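Local coordinates for protein prephenate dehydratase (Arthrobacter aurescens, PDB 3MWB) that probably catalyses the conversion of prephenate to phenylpyruvate, with loss of water and carbon dioxide, in phenylalanine biosynthesis, and binds phenylalanine at its ACT domain, at residues G16-A21 with V88-V93; E20-Q25 with T182-V187; E234-G239 with H244-I249. All coordinates share one frame; numbering follows the deposited sequence.

Interaction 1: residues G16-A21 with V88-V93; sequences GTFTEA and VPITFV
With CG anti to its own carbonyl carbon (chi1 -75°), Phe18 sends its ring out from the first turn of helix 18-23 toward 88-93; Phe92, turned the same way about chi1 (-69°), brings its ring back to meet it, CE1 leading. The two rings approach obliquely, planes 64° apart, with Phe18 CZ 3.8 Å from Phe92 CE1. Ile90, two residues before Phe92, offers its CG2 branch, which sits 3.7 Å from Phe18 CE2 and lies over the rim of one face of the Phe92 ring. One methyl thus serves both aromatics. The outer end of the Phe18 ring also meets backbone: Thr91 O lies near the ring plane, at the edge, 3.4 Å from CZ.

Behind the ring, the helix start is well tied. Thr17 is the N-cap, its OG1 accepting a weak bond from Glu20 N, while Glu20 OE1 takes the Gly16 N-H at 2.7 Å; Glu64 OE2 accepts from Phe18 N. With an alanine in place of Phe18, a gap is likely to open between the helix start and 88-93, and Ile90 CG2 and Phe92 CE1 would lose their apolar partner.

The segment 88-93 leads from strand 81-89 of one five-stranded sheet into strand 93-96 of the other, so the aromatic ring packs against a crossing between the two halves of the dehydratase region. No hydrogen bond spans the contact, and Thr91 N and O are buried without a partner; the electropositive rim of Phe18 probably gives Thr91 O a modest electrostatic compensation.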
# COMPACT_ATOMS: atom_id res chain seq x y z
N GLY A 16 40.79 25.52 -6.12
CA GLY A 16 41.59 24.35 -6.52
C GLY A 16 41.08 23.00 -6.07
O GLY A 16 41.68 21.95 -6.39
N THR A 17 39.97 23.00 -5.32
CA THR A 17 39.30 21.76 -4.93
C THR A 17 38.59 21.11 -6.12
O THR A 17 38.46 21.71 -7.20
CB THR A 17 38.22 22.02 -3.84
OG1 THR A 17 37.36 23.08 -4.28
CG2 THR A 17 38.88 22.44 -2.51
N PHE A 18 38.13 19.88 -5.92
CA PHE A 18 37.26 19.23 -6.89
C PHE A 18 35.97 20.04 -7.12
O PHE A 18 35.46 20.10 -8.23
CB PHE A 18 36.95 17.79 -6.43
CG PHE A 18 38.10 16.87 -6.63
CD1 PHE A 18 39.14 16.81 -5.69
CD2 PHE A 18 38.20 16.11 -7.80
CE1 PHE A 18 40.24 15.96 -5.90
CE2 PHE A 18 39.29 15.26 -8.02
CZ PHE A 18 40.31 15.18 -7.05
N THR A 19 35.48 20.69 -6.06
CA THR A 19 34.31 21.56 -6.20
C THR A 19 34.54 22.69 -7.22
O THR A 19 33.71 22.88 -8.11
CB THR A 19 33.83 22.10 -4.85
OG1 THR A 19 33.78 21.02 -3.90
CG2 THR A 19 32.45 22.70 -4.97
N GLU A 20 35.63 23.43 -7.10
CA GLU A 20 35.91 24.48 -8.09
C GLU A 20 35.99 23.91 -9.51
O GLU A 20 35.36 24.42 -10.43
CB GLU A 20 37.18 25.26 -7.76
CG GLU A 20 37.49 26.29 -8.85
CD GLU A 20 38.39 27.42 -8.42
OE1 GLU A 20 39.48 27.18 -7.84
OE2 GLU A 20 38.01 28.58 -8.69
N ALA A 21 36.77 22.83 -9.66
CA ALA A 21 36.90 22.14 -10.95
C ALA A 21 35.55 21.87 -11.59
O ALA A 21 35.39 22.01 -12.79
CB ALA A 21 37.70 20.83 -10.78
N VAL A 88 30.83 14.85 -12.07
CA VAL A 88 32.23 15.09 -12.45
C VAL A 88 33.14 13.92 -12.08
O VAL A 88 33.32 13.65 -10.90
CB VAL A 88 32.78 16.39 -11.78
CG1 VAL A 88 34.23 16.65 -12.22
CG2 VAL A 88 31.87 17.60 -12.11
N PRO A 89 33.72 13.24 -13.09
CA PRO A 89 34.71 12.16 -12.90
C PRO A 89 35.88 12.59 -12.01
O PRO A 89 36.41 13.71 -12.16
CB PRO A 89 35.19 11.84 -14.33
CG PRO A 89 34.01 12.21 -15.20
CD PRO A 89 33.38 13.42 -14.52
N ILE A 90 36.25 11.74 -11.06
CA ILE A 90 37.28 12.05 -10.09
C ILE A 90 38.60 11.43 -10.58
O ILE A 90 38.66 10.23 -10.85
CB ILE A 90 36.93 11.50 -8.68
CG1 ILE A 90 35.64 12.13 -8.15
CG2 ILE A 90 38.09 11.74 -7.70
CD1 ILE A 90 34.98 11.35 -7.00
N THR A 91 39.63 12.27 -10.68
CA THR A 91 40.96 11.85 -11.06
C THR A 91 41.92 12.39 -10.00
O THR A 91 41.88 13.58 -9.67
CB THR A 91 41.32 12.42 -12.44
OG1 THR A 91 40.42 11.85 -13.41
CG2 THR A 91 42.75 12.08 -12.84
N PHE A 92 42.77 11.54 -9.44
CA PHE A 92 43.69 11.99 -8.41
C PHE A 92 45.12 12.08 -8.94
O PHE A 92 45.57 11.20 -9.66
CB PHE A 92 43.68 11.05 -7.21
CG PHE A 92 42.40 11.07 -6.42
CD1 PHE A 92 42.10 12.14 -5.58
CD2 PHE A 92 41.53 9.99 -6.48
CE1 PHE A 92 40.91 12.15 -4.83
CE2 PHE A 92 40.34 9.98 -5.71
CZ PHE A 92 40.04 11.06 -4.89
N VAL A 93 45.83 13.15 -8.58
CA VAL A 93 47.25 13.25 -8.85
C VAL A 93 48.03 13.31 -7.54
O VAL A 93 47.53 13.82 -6.52
CB VAL A 93 47.61 14.46 -9.75
CG1 VAL A 93 46.95 14.34 -11.13
CG2 VAL A 93 47.24 15.77 -9.10

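Interaction 2: residues E20-Q25 with T182-V187; sequences EAALMQ and TRFILV
Helix 18-23 lies against the mixed five-stranded sheet of the dehydratase region, and here it meets strand 181-188, which runs between strands 54-60 and 81-89. The contact centres on a methyl over a ring: Ala22 CB stands over one face of Phe184, 3.5 Å from the ring centroid and 17° off the ring normal, a CH-pi arrangement. It is displaced slightly toward the CD1-CE1 side, with CE1 the closest ring atom at 3.4 Å. On the opposite face of the same ring lies Thr182 CG2, from two residues back along the strand, so the aromatic ring is held between methyl groups from helix and strand.

Phe184 reaches this place with CG anti to its carbonyl carbon (chi1 -63°), while chi2 of 88° turns the flat of the ring to the helix. Two residues further along the strand, Leu186 and Leu23 meet more loosely, methyl to methyl, Leu23 CD1 lying 4.5 Å from Leu186 CD1. Tyr9 of strand 8-12 touches both leucines, and Met56 of strand 54-60 touches both Phe184 and Leu186, which continues the apolar layer across the sheet.

All four touching residues are buried, and no hydrogen bond crosses between the segments. The backbone polar groups are used within the helix and within the sheet instead: Met24 N, of a selenomethionine, bonds to Glu20 O, and Phe184 pairs with Ala86 of the neighbouring strand. Helix and sheet are therefore joined here by dispersion and CH-pi contact, with the small alanine side chain letting the helix backbone come close to the aromatic face.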
# COMPACT_ATOMS: atom_id res chain seq x y z
N GLU A 20 35.63 23.43 -7.10
CA GLU A 20 35.91 24.48 -8.09
C GLU A 20 35.99 23.91 -9.51
O GLU A 20 35.36 24.42 -10.43
CB GLU A 20 37.18 25.26 -7.76
CG GLU A 20 37.49 26.29 -8.85
CD GLU A 20 38.39 27.42 -8.42
OE1 GLU A 20 39.48 27.18 -7.84
OE2 GLU A 20 38.01 28.58 -8.69
N ALA A 21 36.77 22.83 -9.66
CA ALA A 21 36.90 22.14 -10.95
C ALA A 21 35.55 21.87 -11.59
O ALA A 21 35.39 22.01 -12.79
CB ALA A 21 37.70 20.83 -10.78
N ALA A 22 34.56 21.51 -10.76
CA ALA A 22 33.19 21.25 -11.20
C ALA A 22 32.43 22.50 -11.64
O ALA A 22 31.75 22.49 -12.65
CB ALA A 22 32.42 20.54 -10.09
N LEU A 23 32.54 23.57 -10.85
CA LEU A 23 31.99 24.87 -11.26
C LEU A 23 32.58 25.28 -12.60
O LEU A 23 31.87 25.82 -13.46
CB LEU A 23 32.34 25.94 -10.22
CG LEU A 23 31.81 27.36 -10.46
CD1 LEU A 23 30.29 27.36 -10.79
CD2 LEU A 23 32.11 28.24 -9.24
N MSE A 24 33.87 25.01 -12.77
CA MSE A 24 34.62 25.40 -13.97
C MSE A 24 34.05 24.80 -15.26
O MSE A 24 34.30 25.32 -16.35
CB MSE A 24 36.09 25.02 -13.82
CG MSE A 24 36.90 26.02 -13.01
SE MSE A 24 36.74 27.80 -13.78
CE MSE A 24 34.82 27.87 -13.91
N GLN A 25 33.28 23.71 -15.12
CA GLN A 25 32.68 23.00 -16.26
C GLN A 25 31.33 23.58 -16.70
O GLN A 25 30.85 23.29 -17.79
CB GLN A 25 32.55 21.48 -15.98
CG GLN A 25 31.19 21.03 -15.40
CD GLN A 25 30.95 19.53 -15.50
OE1 GLN A 25 31.86 18.73 -15.30
NE2 GLN A 25 29.71 19.15 -15.78
N THR A 182 31.72 12.71 -8.54
CA THR A 182 31.03 13.50 -7.53
C THR A 182 29.81 14.16 -8.17
O THR A 182 29.88 14.67 -9.29
CB THR A 182 31.97 14.58 -6.93
OG1 THR A 182 33.11 13.94 -6.36
CG2 THR A 182 31.24 15.42 -5.83
N ARG A 183 28.69 14.11 -7.47
CA ARG A 183 27.51 14.80 -7.91
C ARG A 183 27.46 16.15 -7.21
O ARG A 183 27.62 16.23 -5.98
CB ARG A 183 26.27 13.98 -7.62
CG ARG A 183 25.06 14.37 -8.45
CD ARG A 183 23.86 13.49 -8.16
NE ARG A 183 22.69 14.29 -8.46
CZ ARG A 183 21.77 14.67 -7.59
NH1 ARG A 183 21.78 14.25 -6.34
NH2 ARG A 183 20.80 15.43 -8.02
N PHE A 184 27.31 17.19 -8.01
CA PHE A 184 27.17 18.55 -7.51
C PHE A 184 25.80 19.11 -7.91
O PHE A 184 25.20 18.65 -8.88
CB PHE A 184 28.26 19.47 -8.10
CG PHE A 184 29.67 19.08 -7.74
CD1 PHE A 184 30.38 18.14 -8.51
CD2 PHE A 184 30.31 19.67 -6.65
CE1 PHE A 184 31.70 17.79 -8.20
CE2 PHE A 184 31.62 19.34 -6.31
CZ PHE A 184 32.33 18.39 -7.09
N ILE A 185 25.35 20.14 -7.19
CA ILE A 185 24.15 20.88 -7.58
C ILE A 185 24.45 22.37 -7.58
O ILE A 185 25.25 22.88 -6.79
CB ILE A 185 22.90 20.55 -6.68
CG1 ILE A 185 23.24 20.68 -5.19
CG2 ILE A 185 22.34 19.17 -7.04
CD1 ILE A 185 22.04 20.61 -4.25
N LEU A 186 23.83 23.07 -8.52
CA LEU A 186 23.95 24.52 -8.61
C LEU A 186 22.63 25.11 -8.15
O LEU A 186 21.59 24.83 -8.71
CB LEU A 186 24.24 24.95 -10.05
CG LEU A 186 24.61 26.41 -10.36
CD1 LEU A 186 25.96 26.81 -9.73
CD2 LEU A 186 24.65 26.62 -11.88
N VAL A 187 22.67 25.92 -7.10
CA VAL A 187 21.47 26.32 -6.41
C VAL A 187 21.25 27.83 -6.48
O VAL A 187 22.15 28.58 -6.17
CB VAL A 187 21.54 25.86 -4.95
CG1 VAL A 187 20.27 26.21 -4.24
CG2 VAL A 187 21.79 24.33 -4.90

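Interaction 3: residues E234-G239 with H244-I249; sequences ESRPTG and HYFFSI. With PHE (phenylalanine), chain D.
Glu234 and Ser248 form a hydrogen-bonded antiparallel pair: Glu234 N donates to Ser248 O, and Ser248 N returns a bond of 2.8 Å to Glu234 O. Two residues on, Arg236 and Phe246 repeat the exchange with two bonds of 2.9 Å, Arg236 N to Phe246 O and Phe246 N to Arg236 O. Beyond them Thr238 N donates to His244 O, but from well above the carbonyl plane, as the ladder ends. The non-hydrogen-bonded pairs between, Ser235 with Phe247 and Pro237 with Tyr245, are bridged by CA-H...O contacts such as Tyr245 CA to Arg236 O.

The polar side-chain ends find partners elsewhere. Arg232 NH1 makes a salt bridge with Glu234 OE2 and a hydrogen bond with Ser248 OG, Arg236 NH2 forms a salt bridge with Asp72, and Ser235 OG is hydrogen-bonded to Ile233 N of the second subunit. Before leaving for Asp72, the Arg236 chain lays CB over one face of the Phe246 ring, 3.8 Å from its centroid; Phe246 CG, placed between its backbone N and carbonyl carbon (chi1 68°), brings the ring alongside.

The sheet face that bears Ser235 and Phe247 carries the bound phenylalanine. The ligand ring lies over one face of Tyr245, CD2 being 3.9 Å from Tyr245 CD2, and meets the edge of Phe247, whose CZ is 3.6 Å from the ligand CG. The ligand's polar atoms are held by Asp211 OD1 and Leu216 N, and by Asn229 OD1 and Leu230 O of the second subunit. The arrangement is a beta hairpin of the antiparallel ACT-domain sheet, lining a phenylalanine pocket at a subunit interface.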
# COMPACT_ATOMS: atom_id res chain seq x y z
N GLU A 234 16.77 10.14 1.18
CA GLU A 234 17.53 10.18 2.42
C GLU A 234 16.67 10.80 3.53
O GLU A 234 16.13 11.90 3.39
CB GLU A 234 18.86 10.95 2.26
CG GLU A 234 19.61 10.64 0.95
CD GLU A 234 20.93 11.37 0.80
OE1 GLU A 234 21.83 11.16 1.65
OE2 GLU A 234 21.08 12.12 -0.18
N SER A 235 16.52 10.07 4.63
CA SER A 235 15.95 10.64 5.83
C SER A 235 17.03 11.38 6.65
O SER A 235 18.20 10.99 6.67
CB SER A 235 15.28 9.55 6.66
OG SER A 235 16.23 8.56 7.04
N ARG A 236 16.61 12.45 7.32
CA ARG A 236 17.48 13.25 8.17
C ARG A 236 16.69 13.65 9.41
O ARG A 236 15.55 14.08 9.27
CB ARG A 236 17.96 14.51 7.43
CG ARG A 236 18.68 14.28 6.08
CD ARG A 236 20.16 13.88 6.22
NE ARG A 236 20.95 14.87 6.95
CZ ARG A 236 21.55 14.64 8.12
NH1 ARG A 236 21.47 13.46 8.71
NH2 ARG A 236 22.24 15.61 8.70
N PRO A 237 17.28 13.49 10.61
CA PRO A 237 16.63 13.98 11.83
C PRO A 237 16.52 15.49 11.83
O PRO A 237 17.36 16.17 11.22
CB PRO A 237 17.60 13.55 12.95
CG PRO A 237 18.89 13.23 12.26
CD PRO A 237 18.53 12.76 10.89
N THR A 238 15.50 16.01 12.50
CA THR A 238 15.33 17.43 12.69
C THR A 238 14.35 17.68 13.84
O THR A 238 13.43 16.89 14.05
CB THR A 238 14.87 18.12 11.38
OG1 THR A 238 14.93 19.53 11.53
CG2 THR A 238 13.45 17.68 10.98
N GLY A 239 14.55 18.77 14.59
CA GLY A 239 13.63 19.13 15.67
C GLY A 239 12.47 20.04 15.24
O GLY A 239 11.61 20.37 16.06
N HIS A 244 9.72 14.57 13.41
CA HIS A 244 11.16 14.57 13.79
C HIS A 244 12.13 14.28 12.63
O HIS A 244 13.33 14.17 12.83
CB HIS A 244 11.47 13.63 14.98
CG HIS A 244 10.41 13.61 16.04
ND1 HIS A 244 9.61 12.51 16.27
CD2 HIS A 244 10.01 14.56 16.92
CE1 HIS A 244 8.76 12.78 17.25
NE2 HIS A 244 8.99 14.02 17.67
N TYR A 245 11.60 14.15 11.42
CA TYR A 245 12.44 13.88 10.26
C TYR A 245 12.03 14.71 9.07
O TYR A 245 10.90 15.19 8.99
CB TYR A 245 12.36 12.40 9.85
CG TYR A 245 12.80 11.42 10.90
CD1 TYR A 245 14.14 11.03 11.01
CD2 TYR A 245 11.88 10.88 11.80
CE1 TYR A 245 14.54 10.13 11.98
CE2 TYR A 245 12.27 9.98 12.78
CZ TYR A 245 13.60 9.61 12.86
OH TYR A 245 13.98 8.72 13.84
N PHE A 246 12.96 14.87 8.12
CA PHE A 246 12.55 15.16 6.78
C PHE A 246 13.15 14.16 5.80
O PHE A 246 14.14 13.50 6.10
CB PHE A 246 12.85 16.61 6.37
CG PHE A 246 14.30 16.94 6.27
CD1 PHE A 246 15.03 16.58 5.14
CD2 PHE A 246 14.94 17.63 7.30
CE1 PHE A 246 16.38 16.88 5.03
CE2 PHE A 246 16.30 17.95 7.20
CZ PHE A 246 17.03 17.57 6.07
N PHE A 247 12.51 14.03 4.64
CA PHE A 247 13.00 13.17 3.57
C PHE A 247 13.44 14.04 2.39
O PHE A 247 12.68 14.87 1.90
CB PHE A 247 11.94 12.16 3.17
CG PHE A 247 11.37 11.40 4.33
CD1 PHE A 247 12.09 10.39 4.92
CD2 PHE A 247 10.10 11.72 4.84
CE1 PHE A 247 11.56 9.67 6.02
CE2 PHE A 247 9.55 11.01 5.91
CZ PHE A 247 10.29 9.99 6.52
N SER A 248 14.68 13.84 1.98
CA SER A 248 15.27 14.48 0.81
C SER A 248 15.14 13.51 -0.37
O SER A 248 15.59 12.36 -0.31
CB SER A 248 16.74 14.79 1.10
OG SER A 248 17.31 15.65 0.13
N ILE A 249 14.49 13.96 -1.43
CA ILE A 249 14.05 13.03 -2.48
C ILE A 249 14.32 13.61 -3.87
O ILE A 249 14.00 14.79 -4.13
CB ILE A 249 12.53 12.71 -2.34
CG1 ILE A 249 12.22 11.92 -1.05
CG2 ILE A 249 12.01 11.91 -3.54
CD1 ILE A 249 10.76 11.91 -0.66
N PHE D . 9.01 5.87 11.01
CA PHE D . 8.31 6.14 9.73
C PHE D . 8.16 4.90 8.85
O PHE D . 8.56 3.80 9.22
CB PHE D . 8.96 7.31 8.97
CG PHE D . 10.44 7.13 8.66
CD1 PHE D . 10.86 6.30 7.62
CD2 PHE D . 11.40 7.84 9.38
CE1 PHE D . 12.22 6.17 7.30
CE2 PHE D . 12.78 7.71 9.07
CZ PHE D . 13.18 6.86 8.04
OXT PHE D . 7.64 4.96 7.73

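How the interactions relate
Interactions 1 and 2 start from one helix, 18-23, Phe18 and Ala22 being about one turn apart, and their centres lie 9 Å from each other. They meet directly through Val88 N and Thr182 O at 2.9 Å, a probable hydrogen bond between neighbouring strands. Together they join the helix to its sheet and to the crossing toward the second sheet. The side chain of Thr91 in interaction 1 lies about 10 Å from that of Ala161, a magnesium-binding residue. Interaction 3 belongs to the ACT domain, its centre 29 Å from that of interaction 1 and 24 Å from that of interaction 2. Of the three, it is interaction 3 that lines the phenylalanine pocket.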